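PDB 2Q00: Orf c02003 protein from Sulfolobus solfataricus P2, which is of unknown function but belongs to the archaeal PaREP1 family and folds as an all-helical single-chain protein. Local coordinates for residues Y10-E15 / K29-A33. Sequence-based numbering, arbitrary orientation.
Sequences YYEEAE and KYYKA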
ATOM      1  N   TYR A  10      -3.996  -7.200   5.267  1.00 41.99           N
ATOM      2  CA  TYR A  10      -2.839  -6.509   5.830  1.00 41.61           C
ATOM      3  C   TYR A  10      -3.290  -5.258   6.566  1.00 37.63           C
ATOM      4  O   TYR A  10      -2.790  -4.961   7.638  1.00 38.60           O
ATOM      5  CB  TYR A  10      -1.837  -6.145   4.728  1.00 41.17           C
ATOM      6  CG  TYR A  10      -0.912  -7.278   4.386  1.00 39.38           C
ATOM      7  CD1 TYR A  10      -0.115  -7.871   5.374  1.00 33.80           C
ATOM      8  CD2 TYR A  10      -0.796  -7.737   3.076  1.00 37.75           C
ATOM      9  CE1 TYR A  10       0.782  -8.879   5.056  1.00 32.26           C
ATOM     10  CE2 TYR A  10       0.097  -8.755   2.749  1.00 32.14           C
ATOM     11  CZ  TYR A  10       0.890  -9.313   3.737  1.00 37.79           C
ATOM     12  OH  TYR A  10       1.851 -10.238   3.390  1.00 42.65           O
ATOM     13  N   TYR A  11      -4.240  -4.536   5.986  1.00 39.29           N
ATOM     14  CA  TYR A  11      -4.767  -3.324   6.604  1.00 44.48           C
ATOM     15  C   TYR A  11      -5.361  -3.631   7.986  1.00 46.22           C
ATOM     16  O   TYR A  11      -5.035  -2.973   8.981  1.00 47.52           O
ATOM     17  CB  TYR A  11      -5.856  -2.700   5.728  1.00 45.57           C
ATOM     18  CG  TYR A  11      -6.240  -1.301   6.161  1.00 51.17           C
ATOM     19  CD1 TYR A  11      -5.416  -0.208   5.861  1.00 50.15           C
ATOM     20  CD2 TYR A  11      -7.396  -1.073   6.905  1.00 56.52           C
ATOM     21  CE1 TYR A  11      -5.731   1.069   6.294  1.00 50.26           C
ATOM     22  CE2 TYR A  11      -7.723   0.202   7.346  1.00 57.62           C
ATOM     23  CZ  TYR A  11      -6.886   1.273   7.037  1.00 56.83           C
ATOM     24  OH  TYR A  11      -7.201   2.539   7.477  1.00 58.00           O
ATOM     25  N   GLU A  12      -6.245  -4.624   8.036  1.00 46.42           N
ATOM     26  CA  GLU A  12      -6.865  -5.010   9.295  1.00 45.21           C
ATOM     27  C   GLU A  12      -5.797  -5.382  10.320  1.00 44.82           C
ATOM     28  O   GLU A  12      -5.901  -4.987  11.482  1.00 46.73           O
ATOM     29  CB  GLU A  12      -7.817  -6.177   9.084  1.00 47.17           C
ATOM     30  N   GLU A  13      -4.774  -6.132   9.901  1.00 42.90           N
ATOM     31  CA  GLU A  13      -3.703  -6.505  10.828  1.00 47.88           C
ATOM     32  C   GLU A  13      -2.899  -5.255  11.266  1.00 48.54           C
ATOM     33  O   GLU A  13      -2.418  -5.179  12.410  1.00 49.42           O
ATOM     34  CB  GLU A  13      -2.758  -7.540  10.194  1.00 45.54           C
ATOM     35  CG  GLU A  13      -3.432  -8.816   9.685  1.00 56.87           C
ATOM     36  CD  GLU A  13      -2.415  -9.832   9.138  1.00 60.37           C
ATOM     37  OE1 GLU A  13      -1.476  -9.410   8.409  1.00 64.66           O
ATOM     38  OE2 GLU A  13      -2.553 -11.052   9.429  1.00 62.10           O
ATOM     39  N   ALA A  14      -2.751  -4.281  10.365  1.00 47.16           N
ATOM     40  CA  ALA A  14      -2.034  -3.053  10.714  1.00 46.62           C
ATOM     41  C   ALA A  14      -2.885  -2.329  11.768  1.00 45.44           C
ATOM     42  O   ALA A  14      -2.369  -1.855  12.778  1.00 43.08           O
ATOM     43  CB  ALA A  14      -1.837  -2.171   9.483  1.00 41.99           C
ATOM     44  N   GLU A  15      -4.192  -2.269  11.526  1.00 47.79           N
ATOM     45  CA  GLU A  15      -5.126  -1.635  12.448  1.00 50.67           C
ATOM     46  C   GLU A  15      -5.012  -2.250  13.852  1.00 52.29           C
ATOM     47  O   GLU A  15      -5.002  -1.533  14.852  1.00 54.12           O
ATOM     48  CB  GLU A  15      -6.555  -1.806  11.936  1.00 45.21           C
ATOM     49  CG  GLU A  15      -6.856  -1.127  10.617  1.00 50.84           C
ATOM     50  CD  GLU A  15      -7.177   0.350  10.779  1.00 55.20           C
ATOM     51  OE1 GLU A  15      -6.237   1.169  10.906  1.00 56.77           O
ATOM     52  OE2 GLU A  15      -8.379   0.695  10.790  1.00 62.59           O
ATOM     53  N   LYS A  29       2.716  -3.371   8.160  1.00 45.36           N
ATOM     54  CA  LYS A  29       1.525  -4.033   7.637  1.00 44.66           C
ATOM     55  C   LYS A  29       0.758  -3.095   6.733  1.00 44.77           C
ATOM     56  O   LYS A  29       0.186  -3.525   5.719  1.00 45.70           O
ATOM     57  CB  LYS A  29       0.627  -4.530   8.769  1.00 48.11           C
ATOM     58  CG  LYS A  29       0.858  -5.993   9.137  1.00 47.14           C
ATOM     59  CD  LYS A  29       2.089  -6.205   9.986  1.00 55.13           C
ATOM     60  CE  LYS A  29       2.809  -7.501   9.614  1.00 56.34           C
ATOM     61  NZ  LYS A  29       1.886  -8.641   9.344  1.00 54.67           N
ATOM     62  N   TYR A  30       0.742  -1.814   7.097  1.00 45.60           N
ATOM     63  CA  TYR A  30       0.066  -0.812   6.284  1.00 43.03           C
ATOM     64  C   TYR A  30       0.781  -0.733   4.948  1.00 42.52           C
ATOM     65  O   TYR A  30       0.149  -0.585   3.907  1.00 44.35           O
ATOM     66  CB  TYR A  30       0.101   0.559   6.954  1.00 45.33           C
ATOM     67  CG  TYR A  30      -0.917   0.752   8.058  1.00 43.99           C
ATOM     68  CD1 TYR A  30      -2.281   0.668   7.789  1.00 42.82           C
ATOM     69  CD2 TYR A  30      -0.513   1.035   9.370  1.00 44.58           C
ATOM     70  CE1 TYR A  30      -3.224   0.859   8.793  1.00 45.68           C
ATOM     71  CE2 TYR A  30      -1.448   1.236  10.388  1.00 43.59           C
ATOM     72  CZ  TYR A  30      -2.812   1.146  10.091  1.00 44.42           C
ATOM     73  OH  TYR A  30      -3.768   1.348  11.066  1.00 47.35           O
ATOM     74  N   TYR A  31       2.107  -0.819   4.980  1.00 41.47           N
ATOM     75  CA  TYR A  31       2.866  -0.757   3.742  1.00 44.99           C
ATOM     76  C   TYR A  31       2.570  -1.996   2.894  1.00 42.63           C
ATOM     77  O   TYR A  31       2.333  -1.893   1.697  1.00 45.01           O
ATOM     78  CB  TYR A  31       4.363  -0.664   4.027  1.00 48.33           C
ATOM     79  CG  TYR A  31       5.194  -0.621   2.763  1.00 51.97           C
ATOM     80  CD1 TYR A  31       5.080   0.448   1.867  1.00 50.53           C
ATOM     81  CD2 TYR A  31       6.081  -1.655   2.451  1.00 50.28           C
ATOM     82  CE1 TYR A  31       5.824   0.482   0.698  1.00 46.84           C
ATOM     83  CE2 TYR A  31       6.830  -1.628   1.284  1.00 47.77           C
ATOM     84  CZ  TYR A  31       6.692  -0.555   0.410  1.00 52.78           C
ATOM     85  OH  TYR A  31       7.391  -0.533  -0.765  1.00 59.58           O
ATOM     86  N   LYS A  32       2.592  -3.170   3.518  1.00 43.30           N
ATOM     87  CA  LYS A  32       2.295  -4.407   2.804  1.00 43.09           C
ATOM     88  C   LYS A  32       0.891  -4.329   2.215  1.00 42.47           C
ATOM     89  O   LYS A  32       0.652  -4.825   1.121  1.00 44.75           O
ATOM     90  CB  LYS A  32       2.412  -5.614   3.736  1.00 45.22           C
ATOM     91  CG  LYS A  32       3.846  -6.009   4.031  1.00 47.19           C
ATOM     92  CD  LYS A  32       3.916  -7.236   4.922  1.00 45.94           C
ATOM     93  CE  LYS A  32       5.358  -7.706   5.140  1.00 45.16           C
ATOM     94  NZ  LYS A  32       5.362  -8.978   5.946  1.00 60.23           N
ATOM     95  N   ALA A  33      -0.029  -3.697   2.940  1.00 41.26           N
ATOM     96  CA  ALA A  33      -1.393  -3.529   2.455  1.00 41.75           C
ATOM     97  C   ALA A  33      -1.333  -2.706   1.177  1.00 42.57           C
ATOM     98  O   ALA A  33      -2.051  -2.978   0.212  1.00 45.56           O
ATOM     99  CB  ALA A  33      -2.273  -2.807   3.507  1.00 37.92           C
TER
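An antiparallel helical hairpin brings residues 10-15 of helix 6-19 against residues 29-33 of helix 23-45: the local axes approach to 7.6 Å at 165° between their N-to-C directions. An alanine in each of the nearest CA pairs is consistent with this closeness, with CA-CA distances of 4.7 Å for Tyr10-Ala33 and 4.8 Å for Ala14-Lys29, one helical turn apart.

Tyr10 CB packs 3.6 Å from Ala33 CB, while its ring lies along the flank of residues 29-33 and takes Lys32 CB over one face, 3.6 Å from the centroid and 6° off the normal, a CH-pi contact. Tyr11 starts out away from the partner helix, yet the end of its side chain comes nearer: the edge of Tyr30 points at its face in an offset edge-to-face pair, with centroids 5.4 Å apart and planes at 70°. On the more open flank, Glu13 OE1 and Lys29 NZ form a salt bridge at 3.6 Å, a separation that implies charge attraction more than a tight bond. Ala14 places its methyl over the Tyr30 ring and also meets Lys29, CB to CB at 3.5 Å. At Glu15 the side chain curls back, and its OE1 accepts a very short 2.5 Å hydrogen bond from Tyr30 OH, tying the far end of that ring to helix 6-19.

Helix 101-122 packs against both helices of the hairpin, where Tyr11 touches Arg112, Tyr30 touches Lys108 and Ala33 touches Val111. Helix 79-95 meets helix 23-45 through Leu89 against Tyr30 and His90 stacked on Tyr31, which points away from helix 6-19.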